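Local coordinates for reticulocyte binding protein (Streptococcus agalactiae COH1, PDB 3FAW), which probably hydrolyses alpha-1,6-glucosidic linkages of pullulan and related alpha-glucans as a secreted, cell-wall-anchored pullulanase of group B Streptococcus, at residues Gly539-Leu544 against Ile730-Val736; Gln45-Ile51 against Asp99-Lys103; Met459-Ala464 against Lys500-Trp506; Leu139-Ser144 against Lys196-Gly200; Ser280-Asp285 against Ser330-Ala334. One frame throughout, in Å; residues are numbered along the deposited sequence.

Interaction 1 (Gly539-Leu544 against Ile730-Val736); sequences GGPQSL and IKEKDLV
Three backbone hydrogen bonds define this contact, a two-stranded antiparallel mini-sheet between strands 542-543 and 733-734. Gln542 and Asp734 form the hydrogen-bonded pair: Gln542 N to Asp734 O is 3.1 Å and Asp734 N to Gln542 O 2.9 Å. Ser543 faces Lys733 as the non-hydrogen-bonded pair, with CA atoms 4.1 Å apart, and Leu544 N then donates to Glu732 O over 3.2 Å. One water bridges Ser543 OG (2.7 Å) and Glu732 O (3.0 Å). Within 730-736, the Asp734 carboxylate binds the backbone on both sides of it in sequence, OD2 accepting from Lys731 N (2.8 Å) and OD1 from Leu735 N (2.8 Å); Arg760 adds a salt bridge. The pairing ties the start of helix 544-551, on the catalytic-barrel side, to the C-terminal beta domain. Packing flanks it at both ends. Leu735 (chi1 m, chi2 t) covers the Gly539-Pro541 backbone, CD2 lying 3.4 Å from Gly540 C. Leu544, also m,t, points toward the other segment, where its CD1 meets Ile730 CG2 at 3.4 Å.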
# COMPACT_ATOMS: atom_id res chain seq x y z
N GLY A 539 -20.13 2.67 22.24
CA GLY A 539 -20.98 3.48 23.12
C GLY A 539 -21.27 4.92 22.71
O GLY A 539 -21.81 5.68 23.50
N GLY A 540 -20.91 5.29 21.48
CA GLY A 540 -21.19 6.64 20.98
C GLY A 540 -22.27 6.64 19.90
O GLY A 540 -22.02 6.15 18.80
N PRO A 541 -23.47 7.17 20.21
CA PRO A 541 -24.56 7.18 19.22
C PRO A 541 -24.21 7.86 17.89
O PRO A 541 -23.63 8.94 17.89
CB PRO A 541 -25.68 7.93 19.94
CG PRO A 541 -25.39 7.77 21.38
CD PRO A 541 -23.90 7.78 21.48
N GLN A 542 -24.55 7.21 16.79
CA GLN A 542 -24.28 7.74 15.45
C GLN A 542 -25.59 7.89 14.68
O GLN A 542 -26.54 7.16 14.93
CB GLN A 542 -23.34 6.81 14.68
CG GLN A 542 -22.00 6.52 15.38
CD GLN A 542 -21.10 7.73 15.48
OE1 GLN A 542 -20.72 8.15 16.58
NE2 GLN A 542 -20.75 8.31 14.34
N SER A 543 -25.63 8.83 13.74
CA SER A 543 -26.77 8.97 12.84
C SER A 543 -26.94 7.67 12.05
O SER A 543 -26.01 7.23 11.38
CB SER A 543 -26.58 10.15 11.89
OG SER A 543 -27.67 10.28 11.00
N LEU A 544 -28.12 7.06 12.14
CA LEU A 544 -28.35 5.75 11.53
C LEU A 544 -28.44 5.81 10.01
O LEU A 544 -28.16 4.82 9.34
CB LEU A 544 -29.62 5.11 12.10
CG LEU A 544 -29.67 4.93 13.62
CD1 LEU A 544 -30.93 4.20 14.01
CD2 LEU A 544 -28.43 4.20 14.14
N ILE A 730 -36.32 3.89 18.35
CA ILE A 730 -35.16 4.28 17.55
C ILE A 730 -35.09 5.80 17.39
O ILE A 730 -36.06 6.44 16.98
CB ILE A 730 -35.21 3.61 16.15
CG1 ILE A 730 -35.00 2.10 16.27
CG2 ILE A 730 -34.16 4.20 15.22
CD1 ILE A 730 -33.61 1.70 16.76
N LYS A 731 -33.94 6.38 17.73
CA LYS A 731 -33.72 7.82 17.62
C LYS A 731 -32.82 8.13 16.43
O LYS A 731 -32.24 7.21 15.84
CB LYS A 731 -33.12 8.38 18.92
CG LYS A 731 -33.91 8.03 20.19
CD LYS A 731 -35.35 8.53 20.14
CE LYS A 731 -36.12 8.17 21.41
NZ LYS A 731 -37.48 8.79 21.44
N GLU A 732 -32.73 9.41 16.06
CA GLU A 732 -31.96 9.82 14.87
C GLU A 732 -30.48 9.42 15.01
O GLU A 732 -29.90 8.88 14.07
CB GLU A 732 -32.09 11.32 14.60
CG GLU A 732 -31.61 11.72 13.21
CD GLU A 732 -31.94 13.17 12.85
OE1 GLU A 732 -32.20 13.98 13.76
OE2 GLU A 732 -31.93 13.49 11.64
N LYS A 733 -29.90 9.69 16.17
CA LYS A 733 -28.58 9.15 16.53
C LYS A 733 -28.80 8.02 17.52
O LYS A 733 -29.44 8.21 18.55
CB LYS A 733 -27.70 10.23 17.17
CG LYS A 733 -27.31 11.35 16.22
CD LYS A 733 -26.35 12.32 16.90
CE LYS A 733 -25.84 13.37 15.93
NZ LYS A 733 -24.86 14.29 16.58
N ASP A 734 -28.29 6.83 17.21
CA ASP A 734 -28.54 5.67 18.07
C ASP A 734 -27.40 4.64 18.04
O ASP A 734 -26.40 4.83 17.35
CB ASP A 734 -29.88 5.02 17.70
CG ASP A 734 -30.70 4.63 18.92
OD1 ASP A 734 -30.11 4.13 19.90
OD2 ASP A 734 -31.94 4.82 18.89
N LEU A 735 -27.57 3.57 18.83
CA LEU A 735 -26.58 2.49 18.97
C LEU A 735 -27.13 1.12 18.54
O LEU A 735 -26.47 0.10 18.73
CB LEU A 735 -26.12 2.39 20.43
CG LEU A 735 -25.37 3.59 21.00
CD1 LEU A 735 -25.24 3.46 22.51
CD2 LEU A 735 -24.00 3.74 20.35
N VAL A 736 -28.33 1.10 17.96
CA VAL A 736 -28.88 -0.12 17.38
C VAL A 736 -29.27 0.16 15.93
O VAL A 736 -29.72 1.26 15.60
CB VAL A 736 -30.10 -0.66 18.18
CG1 VAL A 736 -31.10 0.44 18.45
CG2 VAL A 736 -30.78 -1.83 17.44
O HOH W 1 -30.20 9.23 11.10

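Interaction 2 (Gln45-Ile51 against Asp99-Lys103); sequences QTDLTSI and DFNPK
The beta hairpin joining strands 40-47 and 50-55 of the N-terminal beta-barrel domain receives here the loop that leaves strand 93-98. Its tip is a type I turn from Asp47 to Ser50, reinforced by an Asx turn in which Asp47 OD1 accepts from Thr49 N at 2.9 Å; Thr46 N to Ser50 O (3.2 Å) holds the hairpin arms together. Thr49 and Asp99 make the closest CA approach, 5.0 Å. Two hydrogen bonds focus on the Phe100 backbone: Phe100 N donates to Leu48 O (3.1 Å), and the extended Gln45 side chain (chi1 t, chi2 t) brings NE2 to 2.8 Å from Phe100 O. The same NE2 reaches Asp47 O at 3.1 Å, so one amide links hairpin and loop. A water donates to Leu48 O (2.9 Å) and Asp99 OD1 (2.8 Å). Phe100, chi1 m, points toward the hairpin and is buried against it. Ile51 CD1 stands 3.9 Å from the Phe100 ring centroid, only 8° off the normal, a CH-pi contact over the face, while Phe107 makes an edge-to-face stack with the same ring. Farther along, Leu48 CD2 packs on Pro102 CD at 3.8 Å. Asn101 OD1 accepts from Lys103 N at 3.2 Å. This last bond forms an Asx turn, so Asx turns shape both the hairpin tip and the loop packed against this end of the beta barrel.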
# COMPACT_ATOMS: atom_id res chain seq x y z
N GLN A 45 15.11 25.37 -20.77
CA GLN A 45 14.67 25.10 -22.14
C GLN A 45 13.47 24.16 -22.13
O GLN A 45 13.55 23.04 -21.60
CB GLN A 45 15.81 24.52 -22.99
CG GLN A 45 15.45 24.43 -24.48
CD GLN A 45 16.62 24.07 -25.38
OE1 GLN A 45 17.76 24.01 -24.93
NE2 GLN A 45 16.33 23.82 -26.65
N THR A 46 12.37 24.61 -22.73
CA THR A 46 11.08 23.93 -22.68
C THR A 46 10.70 23.25 -24.00
O THR A 46 9.87 22.34 -24.02
CB THR A 46 9.96 24.93 -22.31
OG1 THR A 46 9.88 25.95 -23.31
CG2 THR A 46 10.26 25.57 -20.95
N ASP A 47 11.29 23.69 -25.11
CA ASP A 47 11.17 23.00 -26.40
C ASP A 47 12.34 23.38 -27.32
O ASP A 47 13.26 24.08 -26.91
CB ASP A 47 9.79 23.24 -27.04
CG ASP A 47 9.58 24.68 -27.48
OD1 ASP A 47 10.56 25.40 -27.76
OD2 ASP A 47 8.40 25.10 -27.56
N LEU A 48 12.29 22.92 -28.57
CA LEU A 48 13.40 23.13 -29.50
C LEU A 48 13.71 24.61 -29.74
O LEU A 48 14.88 24.97 -29.92
CB LEU A 48 13.14 22.41 -30.84
CG LEU A 48 13.18 20.88 -30.81
CD1 LEU A 48 12.90 20.30 -32.20
CD2 LEU A 48 14.51 20.36 -30.27
N THR A 49 12.68 25.45 -29.73
CA THR A 49 12.82 26.86 -30.07
C THR A 49 12.40 27.84 -28.96
O THR A 49 12.04 28.98 -29.25
CB THR A 49 12.01 27.19 -31.35
OG1 THR A 49 10.62 26.98 -31.11
CG2 THR A 49 12.47 26.31 -32.53
N SER A 50 12.46 27.40 -27.70
CA SER A 50 11.99 28.25 -26.59
C SER A 50 12.74 28.04 -25.27
O SER A 50 12.93 26.90 -24.83
CB SER A 50 10.48 28.05 -26.37
OG SER A 50 9.95 29.08 -25.55
N ILE A 51 13.13 29.16 -24.65
CA ILE A 51 13.77 29.16 -23.34
C ILE A 51 13.10 30.18 -22.41
O ILE A 51 12.97 31.35 -22.77
CB ILE A 51 15.28 29.49 -23.44
CG1 ILE A 51 16.03 28.33 -24.10
CG2 ILE A 51 15.87 29.79 -22.05
CD1 ILE A 51 17.53 28.57 -24.23
N ASP A 99 16.57 29.40 -32.43
CA ASP A 99 16.87 28.01 -32.78
C ASP A 99 17.86 27.44 -31.76
O ASP A 99 19.06 27.70 -31.84
CB ASP A 99 17.44 27.93 -34.21
CG ASP A 99 17.58 26.49 -34.72
OD1 ASP A 99 17.66 25.55 -33.90
OD2 ASP A 99 17.62 26.31 -35.95
N PHE A 100 17.34 26.69 -30.80
CA PHE A 100 18.15 26.18 -29.69
C PHE A 100 18.34 24.66 -29.78
O PHE A 100 17.68 23.90 -29.07
CB PHE A 100 17.51 26.57 -28.36
CG PHE A 100 17.30 28.05 -28.20
CD1 PHE A 100 18.37 28.94 -28.29
CD2 PHE A 100 16.03 28.56 -27.95
CE1 PHE A 100 18.17 30.31 -28.13
CE2 PHE A 100 15.83 29.92 -27.80
CZ PHE A 100 16.90 30.80 -27.89
N ASN A 101 19.24 24.24 -30.66
CA ASN A 101 19.55 22.82 -30.87
C ASN A 101 20.14 22.22 -29.60
O ASN A 101 21.21 22.65 -29.16
CB ASN A 101 20.53 22.66 -32.05
CG ASN A 101 20.73 21.20 -32.47
OD1 ASN A 101 20.28 20.27 -31.81
ND2 ASN A 101 21.40 21.02 -33.60
N PRO A 102 19.44 21.24 -28.99
CA PRO A 102 19.93 20.68 -27.73
C PRO A 102 21.30 19.99 -27.83
O PRO A 102 21.97 19.82 -26.81
CB PRO A 102 18.84 19.67 -27.33
CG PRO A 102 18.07 19.40 -28.56
CD PRO A 102 18.17 20.62 -29.42
N LYS A 103 21.71 19.62 -29.04
CA LYS A 103 23.04 19.04 -29.27
C LYS A 103 24.16 20.07 -29.09
O LYS A 103 25.30 19.70 -28.80
CB LYS A 103 23.10 18.41 -30.67
CG LYS A 103 22.18 17.20 -30.84
CD LYS A 103 22.32 16.57 -32.21
CE LYS A 103 21.66 15.20 -32.28
NZ LYS A 103 20.19 15.26 -32.07
O HOH W 2 16.26 23.86 -32.24

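Interaction 3 (Met459-Ala464 against Lys500-Trp506); sequences MGDHDA and KPADQDW
Ala464 and Ala502 both point their CB atoms into the space between two loops that follow neighbouring barrel strands, 453-456 and 482-485, in the catalytic TIM barrel. Trp506 covers this space: chi1 t with chi2 at 38° places its indole so that Ala464 CB lies 3.8 Å from the centroid of the five-membered ring, 11° off the normal, a CH-pi contact. The Met459 side chain, t,t,p, stretches alongside, with CG 4.0 Å from Ala502 CB and CE 4.3 Å from Trp506 CZ3 near the ring edge. Backbone bonds fix the register. Ala502 N donates to His462 O and Ala464 N to Lys500 O, both at 2.8 Å, flanking a single bridge between Asp463 and Pro501 (CA-CA 4.3 Å). Residues 459-461 form a 3-10 turn closed by His462 N to Met459 O at 3.0 Å. Asp463, chi1 p, turns away to N-cap helix 464-477 through Ala466 N, to form a salt bridge with Arg435 and to bond Thr429, which also binds His462 ND1. Asp503, chi1 p, shapes an Asx turn, its OD1 accepting from Asp505 N at 3.0 Å, and a water joins its OD2 (2.9 Å) to Gly460 O (2.8 Å). The chemistry implies a division: main-chain bonds set the alignment of the two loops, apolar groups fill the space between them, and the Asp463 carboxylate serves the helix start and residues beyond this interface.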
# COMPACT_ATOMS: atom_id res chain seq x y z
N MET A 459 -2.07 6.33 -2.41
CA MET A 459 -2.41 6.41 -3.82
C MET A 459 -2.75 7.85 -4.24
O MET A 459 -2.57 8.22 -5.40
CB MET A 459 -3.59 5.48 -4.13
CG MET A 459 -3.78 5.18 -5.61
SD MET A 459 -4.93 3.83 -5.91
CE MET A 459 -6.43 4.52 -5.20
N GLY A 460 -3.24 8.64 -3.29
CA GLY A 460 -3.60 10.04 -3.52
C GLY A 460 -2.44 10.98 -3.85
O GLY A 460 -2.67 12.10 -4.29
N ASP A 461 -1.21 10.52 -3.62
CA ASP A 461 -0.02 11.24 -4.07
C ASP A 461 0.16 11.18 -5.59
O ASP A 461 0.84 12.03 -6.18
CB ASP A 461 1.25 10.67 -3.42
CG ASP A 461 1.49 11.20 -2.03
OD1 ASP A 461 0.56 11.77 -1.42
OD2 ASP A 461 2.63 11.05 -1.53
N HIS A 462 -0.44 10.17 -6.22
CA HIS A 462 -0.26 9.93 -7.64
C HIS A 462 -1.34 10.56 -8.50
O HIS A 462 -2.48 10.73 -8.08
CB HIS A 462 -0.21 8.42 -7.92
CG HIS A 462 1.00 7.76 -7.36
ND1 HIS A 462 2.29 7.79 -7.75
CD2 HIS A 462 0.96 6.98 -6.22
CE1 HIS A 462 3.01 7.02 -6.87
NE2 HIS A 462 2.18 6.55 -5.95
N ASP A 463 -0.95 10.90 -9.73
CA ASP A 463 -1.89 11.26 -10.77
C ASP A 463 -2.75 10.06 -11.13
O ASP A 463 -2.26 8.92 -11.16
CB ASP A 463 -1.14 11.79 -12.02
CG ASP A 463 -0.13 10.79 -12.56
OD1 ASP A 463 0.88 10.54 -11.87
OD2 ASP A 463 -0.34 10.26 -13.67
N ALA A 464 -4.02 10.31 -11.41
CA ALA A 464 -4.97 9.27 -11.79
C ALA A 464 -4.57 8.55 -13.08
O ALA A 464 -4.81 7.36 -13.23
CB ALA A 464 -6.37 9.85 -11.92
N LYS A 500 -5.22 15.79 -12.00
CA LYS A 500 -6.25 14.98 -11.34
C LYS A 500 -5.59 13.83 -10.57
O LYS A 500 -4.97 12.95 -11.18
CB LYS A 500 -7.24 14.44 -12.37
CG LYS A 500 -8.41 13.66 -11.80
CD LYS A 500 -9.28 13.15 -12.94
CE LYS A 500 -10.45 12.33 -12.45
NZ LYS A 500 -11.07 11.56 -13.57
N PRO A 501 -5.72 13.83 -9.23
CA PRO A 501 -5.10 12.78 -8.43
C PRO A 501 -5.94 11.51 -8.31
O PRO A 501 -7.15 11.53 -8.53
CB PRO A 501 -4.94 13.45 -7.06
CG PRO A 501 -6.05 14.44 -7.00
CD PRO A 501 -6.42 14.82 -8.39
N ALA A 502 -5.27 10.41 -7.97
CA ALA A 502 -5.89 9.10 -7.79
C ALA A 502 -6.32 8.90 -6.33
O ALA A 502 -5.78 8.05 -5.61
CB ALA A 502 -4.91 8.01 -8.21
N ASP A 503 -7.31 9.68 -5.91
CA ASP A 503 -7.77 9.68 -4.52
C ASP A 503 -9.27 9.37 -4.47
O ASP A 503 -9.83 8.84 -5.43
CB ASP A 503 -7.40 11.02 -3.85
CG ASP A 503 -8.11 12.22 -4.47
OD1 ASP A 503 -9.14 12.04 -5.16
OD2 ASP A 503 -7.64 13.35 -4.23
N GLN A 504 -9.92 9.69 -3.35
CA GLN A 504 -11.34 9.36 -3.14
C GLN A 504 -12.30 10.07 -4.09
O GLN A 504 -13.36 9.54 -4.41
CB GLN A 504 -11.74 9.63 -1.68
CG GLN A 504 -11.37 8.50 -0.72
CD GLN A 504 -11.64 8.84 0.74
OE1 GLN A 504 -11.72 10.02 1.11
NE2 GLN A 504 -11.77 7.82 1.57
N ASP A 505 -11.93 11.27 -4.54
CA ASP A 505 -12.75 12.03 -5.50
C ASP A 505 -12.66 11.51 -6.93
O ASP A 505 -13.47 11.87 -7.78
CB ASP A 505 -12.37 13.51 -5.45
CG ASP A 505 -12.64 14.13 -4.10
OD1 ASP A 505 -13.65 13.75 -3.46
OD2 ASP A 505 -11.85 14.99 -3.67
N TRP A 506 -11.66 10.66 -7.19
CA TRP A 506 -11.51 9.96 -8.47
C TRP A 506 -12.56 8.86 -8.67
O TRP A 506 -12.83 8.45 -9.80
CB TRP A 506 -10.10 9.37 -8.54
CG TRP A 506 -9.75 8.58 -9.76
CD1 TRP A 506 -10.13 8.84 -11.05
CD2 TRP A 506 -8.91 7.43 -9.82
NE1 TRP A 506 -9.60 7.90 -11.90
CE2 TRP A 506 -8.83 7.02 -11.17
CE3 TRP A 506 -8.22 6.69 -8.85
CZ2 TRP A 506 -8.10 5.91 -11.57
CZ3 TRP A 506 -7.48 5.58 -9.26
CH2 TRP A 506 -7.43 5.21 -10.61
O HOH W 3 -4.85 13.61 -3.48

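Interaction 4 (Leu139-Ser144 against Lys196-Gly200); sequences LNQDGS and KNYTG
Most unusual is Gly143, whose left-handed backbone (phi 84°, psi 4°) would aim a CB straight at the other loop, where it would clash with Asn197 OD1 and Thr199 OG1. Gly143 closes a type I turn begun at Asn140, with Gly143 N 3.2 Å from Asn140 O. Its own carbonyl accepts the sole direct hydrogen bond between the segments, Tyr198 N to Gly143 O, 3.0 Å and nearly linear at 176°. Matching Asx turns shape the two loops. Asp142 (chi1 p) accepts through OD1 from Ser144 N (3.0 Å) and Ser144 OG (2.6 Å), while Asn197 (chi1 t) accepts through OD1 from Thr199 N (3.0 Å) and Thr199 OG1 (2.7 Å). Asn140 ND2 adds a bond to Ser144 OG at 2.9 Å. Between the two loops, a water donates to Asp142 O (2.9 Å) and Lys196 O (2.7 Å), and Ser144 CA approaches Lys196 O at 3.6 Å. Leu139, chi1 m and chi2 t, points toward the other loop, packing CD2 on Tyr198 CB at 3.9 Å; Tyr198 OH bonds Asp190 O. Thus the turn between strands 136-139 and 146-151 is fastened to the loop entering strand 202-209, two strand connections within the antiparallel beta fold of a CBM48 module.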
# COMPACT_ATOMS: atom_id res chain seq x y z
N LEU A 139 20.14 -11.72 -18.57
CA LEU A 139 21.02 -12.88 -18.79
C LEU A 139 20.52 -13.70 -19.97
O LEU A 139 19.31 -13.82 -20.16
CB LEU A 139 21.03 -13.82 -17.57
CG LEU A 139 21.84 -13.53 -16.30
CD1 LEU A 139 21.34 -14.44 -15.18
CD2 LEU A 139 23.33 -13.72 -16.53
N ASN A 140 21.43 -14.28 -20.74
CA ASN A 140 21.05 -15.29 -21.72
C ASN A 140 20.85 -16.65 -21.03
O ASN A 140 21.05 -16.77 -19.81
CB ASN A 140 22.06 -15.37 -22.88
CG ASN A 140 23.43 -15.85 -22.44
OD1 ASN A 140 23.72 -15.97 -21.25
ND2 ASN A 140 24.29 -16.12 -23.42
N GLN A 141 20.46 -17.67 -21.79
CA GLN A 141 20.02 -18.95 -21.21
C GLN A 141 21.07 -19.61 -20.33
O GLN A 141 20.74 -20.10 -19.25
CB GLN A 141 19.57 -19.92 -22.31
CG GLN A 141 19.11 -21.28 -21.77
CD GLN A 141 18.39 -22.13 -22.80
OE1 GLN A 141 17.41 -22.81 -22.48
NE2 GLN A 141 18.87 -22.10 -24.04
N ASP A 142 22.32 -19.65 -20.80
CA ASP A 142 23.40 -20.33 -20.07
C ASP A 142 24.21 -19.39 -19.16
O ASP A 142 25.14 -19.84 -18.47
CB ASP A 142 24.32 -21.09 -21.03
CG ASP A 142 25.06 -20.18 -22.01
OD1 ASP A 142 24.92 -18.94 -21.94
OD2 ASP A 142 25.78 -20.73 -22.87
N GLY A 143 23.87 -18.11 -19.16
CA GLY A 143 24.52 -17.12 -18.29
C GLY A 143 25.82 -16.54 -18.83
O GLY A 143 26.47 -15.75 -18.14
N SER A 144 26.19 -16.91 -20.06
CA SER A 144 27.47 -16.49 -20.64
C SER A 144 27.49 -15.02 -21.10
O SER A 144 28.57 -14.47 -21.32
CB SER A 144 27.84 -17.40 -21.82
OG SER A 144 26.81 -17.45 -22.79
N LYS A 196 32.83 -16.57 -16.79
CA LYS A 196 32.18 -17.56 -17.65
C LYS A 196 30.66 -17.61 -17.48
O LYS A 196 29.94 -17.85 -18.44
CB LYS A 196 32.79 -18.96 -17.43
CG LYS A 196 32.53 -19.60 -16.07
CD LYS A 196 33.17 -20.98 -15.98
CE LYS A 196 33.04 -21.56 -14.58
NZ LYS A 196 33.57 -22.95 -14.50
N ASN A 197 30.20 -17.42 -16.24
CA ASN A 197 28.77 -17.41 -15.92
C ASN A 197 28.48 -16.25 -14.97
O ASN A 197 28.96 -16.23 -13.83
CB ASN A 197 28.35 -18.74 -15.27
CG ASN A 197 26.83 -18.91 -15.19
OD1 ASN A 197 26.08 -17.95 -15.14
ND2 ASN A 197 26.39 -20.17 -15.17
N TYR A 198 27.70 -15.28 -15.45
CA TYR A 198 27.40 -14.06 -14.70
C TYR A 198 26.29 -14.23 -13.67
O TYR A 198 26.03 -13.31 -12.89
CB TYR A 198 27.04 -12.92 -15.65
CG TYR A 198 28.23 -12.35 -16.40
CD1 TYR A 198 29.01 -11.35 -15.82
CD2 TYR A 198 28.56 -12.80 -17.68
CE1 TYR A 198 30.10 -10.82 -16.50
CE2 TYR A 198 29.65 -12.27 -18.36
CZ TYR A 198 30.41 -11.28 -17.77
OH TYR A 198 31.49 -10.75 -18.44
N THR A 199 25.63 -15.39 -13.66
CA THR A 199 24.54 -15.66 -12.73
C THR A 199 25.01 -15.46 -11.28
O THR A 199 26.05 -16.00 -10.87
CB THR A 199 23.97 -17.09 -12.91
OG1 THR A 199 23.64 -17.30 -14.29
CG2 THR A 199 22.72 -17.31 -12.06
N GLY A 200 24.27 -14.66 -10.52
CA GLY A 200 24.60 -14.41 -9.11
C GLY A 200 25.58 -13.27 -8.84
O GLY A 200 25.70 -12.82 -7.70
O HOH W 4 28.01 -19.73 -18.87

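Interaction 5 (Ser280-Asp285 against Ser330-Ala334)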
# COMPACT_ATOMS: atom_id res chain seq x y z
N SER A 280 6.26 -15.31 13.36
CA SER A 280 7.33 -14.97 14.31
C SER A 280 7.03 -15.36 15.76
O SER A 280 7.87 -15.16 16.64
CB SER A 280 7.65 -13.47 14.25
OG SER A 280 6.54 -12.69 14.67
N ASP A 281 5.85 -15.92 16.01
CA ASP A 281 5.47 -16.36 17.36
C ASP A 281 6.42 -17.43 17.90
O ASP A 281 6.67 -18.45 17.23
CB ASP A 281 4.03 -16.91 17.34
CG ASP A 281 3.42 -17.05 18.73
OD1 ASP A 281 4.14 -16.96 19.74
OD2 ASP A 281 2.19 -17.24 18.81
N GLN A 282 6.94 -17.20 19.11
CA GLN A 282 7.79 -18.17 19.81
C GLN A 282 7.10 -19.52 19.98
O GLN A 282 7.76 -20.56 20.06
CB GLN A 282 8.17 -17.63 21.20
CG GLN A 282 9.05 -16.39 21.19
CD GLN A 282 9.02 -15.63 22.51
OE1 GLN A 282 8.78 -16.21 23.57
NE2 GLN A 282 9.26 -14.32 22.45
N SER A 283 5.77 -19.49 20.04
CA SER A 283 4.93 -20.69 20.10
C SER A 283 5.20 -21.68 18.96
O SER A 283 5.01 -22.88 19.14
CB SER A 283 3.45 -20.29 20.08
OG SER A 283 2.61 -21.42 20.05
N LEU A 284 5.62 -21.16 17.81
CA LEU A 284 5.87 -21.99 16.63
C LEU A 284 7.25 -22.66 16.62
O LEU A 284 7.52 -23.49 15.75
CB LEU A 284 5.70 -21.16 15.35
CG LEU A 284 4.31 -20.57 15.07
CD1 LEU A 284 4.29 -19.83 13.74
CD2 LEU A 284 3.23 -21.64 15.09
N ASP A 285 8.11 -22.31 17.58
CA ASP A 285 9.43 -22.94 17.68
C ASP A 285 9.28 -24.44 17.88
O ASP A 285 8.65 -24.89 18.84
CB ASP A 285 10.25 -22.33 18.82
CG ASP A 285 10.76 -20.94 18.51
OD1 ASP A 285 10.99 -20.63 17.32
OD2 ASP A 285 10.93 -20.15 19.46
N SER A 330 17.19 -12.66 13.91
CA SER A 330 16.90 -12.91 15.32
C SER A 330 15.58 -12.29 15.76
O SER A 330 15.20 -11.21 15.31
CB SER A 330 18.05 -12.40 16.21
OG SER A 330 18.13 -10.98 16.19
N ARG A 331 14.89 -13.00 16.65
CA ARG A 331 13.66 -12.52 17.26
C ARG A 331 13.97 -11.44 18.30
O ARG A 331 14.87 -11.60 19.13
CB ARG A 331 12.92 -13.68 17.93
CG ARG A 331 11.61 -13.29 18.59
CD ARG A 331 10.98 -14.46 19.33
NE ARG A 331 10.44 -15.46 18.40
CZ ARG A 331 10.90 -16.70 18.22
NH1 ARG A 331 11.94 -17.16 18.91
NH2 ARG A 331 10.30 -17.49 17.34
N SER A 332 13.23 -10.33 18.23
CA SER A 332 13.29 -9.28 19.23
C SER A 332 12.22 -9.60 20.27
O SER A 332 11.02 -9.48 19.99
CB SER A 332 13.07 -7.90 18.60
OG SER A 332 12.03 -7.93 17.63
N THR A 333 12.66 -10.00 21.46
CA THR A 333 11.77 -10.58 22.47
C THR A 333 11.30 -9.57 23.52
O THR A 333 10.27 -9.76 24.15
CB THR A 333 12.46 -11.75 23.18
OG1 THR A 333 13.66 -11.28 23.81
CG2 THR A 333 12.80 -12.85 22.19
N ALA A 334 12.08 -8.50 23.70
CA ALA A 334 11.66 -7.39 24.56
C ALA A 334 10.53 -6.62 23.88
O ALA A 334 10.50 -6.50 22.65
CB ALA A 334 12.84 -6.47 24.85
O HOH W 5 8.19 -18.42 15.03
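Ser280 opens the contact with its carbonyl: Arg331 NE donates to Ser280 O at 3.1 Å with a 165° angle, and Arg331 NH2 adds a weak bond to the same O at 3.4 Å. At Asp281 the side chain serves its own segment, OD1 accepting from Ser283 N (3.0 Å) in an Asx turn, while Asp281 O accepts from a water (2.7 Å) that is itself weakly bonded to Arg331 NH2 at 3.3 Å. Gln282 begins a short 3-10 turn and lays its CG over one guanidinium face, 3.3 Å from Arg331 NE; its NE2 also nears Thr333 CG2 at 3.8 Å. The turn, with Leu284 N 3.0 Å from Asp281 O, carries the chain to Asp285. Its carboxylate completes a salt bridge, OD1 to Arg331 NH2 and OD2 to Arg331 NH1, each 3.2 Å, the latter bond weak by its angle. Asp668 also touches the arginine. A single arginine, extended through chi1 and chi2 (t,t) and bent at chi3 (m), thus joins the loops after strands 269-273 and 312-315, consecutive strands of the alpha-amylase-type TIM barrel.

Interaction 3 is the most buried, and its centre lies about 14 Å from the centre of the chain, the nearest of the five; the other four are partly buried. Interactions 3 and 5 each join loops after consecutive strands of the same catalytic barrel, yet the former relies on backbone pairing and apolar filling, the latter on one charged arginine. Interactions 2 and 4 each pin a hairpin turn to another loop within an accessory beta domain, but an aromatic ring dominates the first and a tight glycine with polar turns the second. Interaction 1 alone makes a two-stranded sheet, across a domain junction. All five are separate, their nearest atoms at least about 16 Å apart.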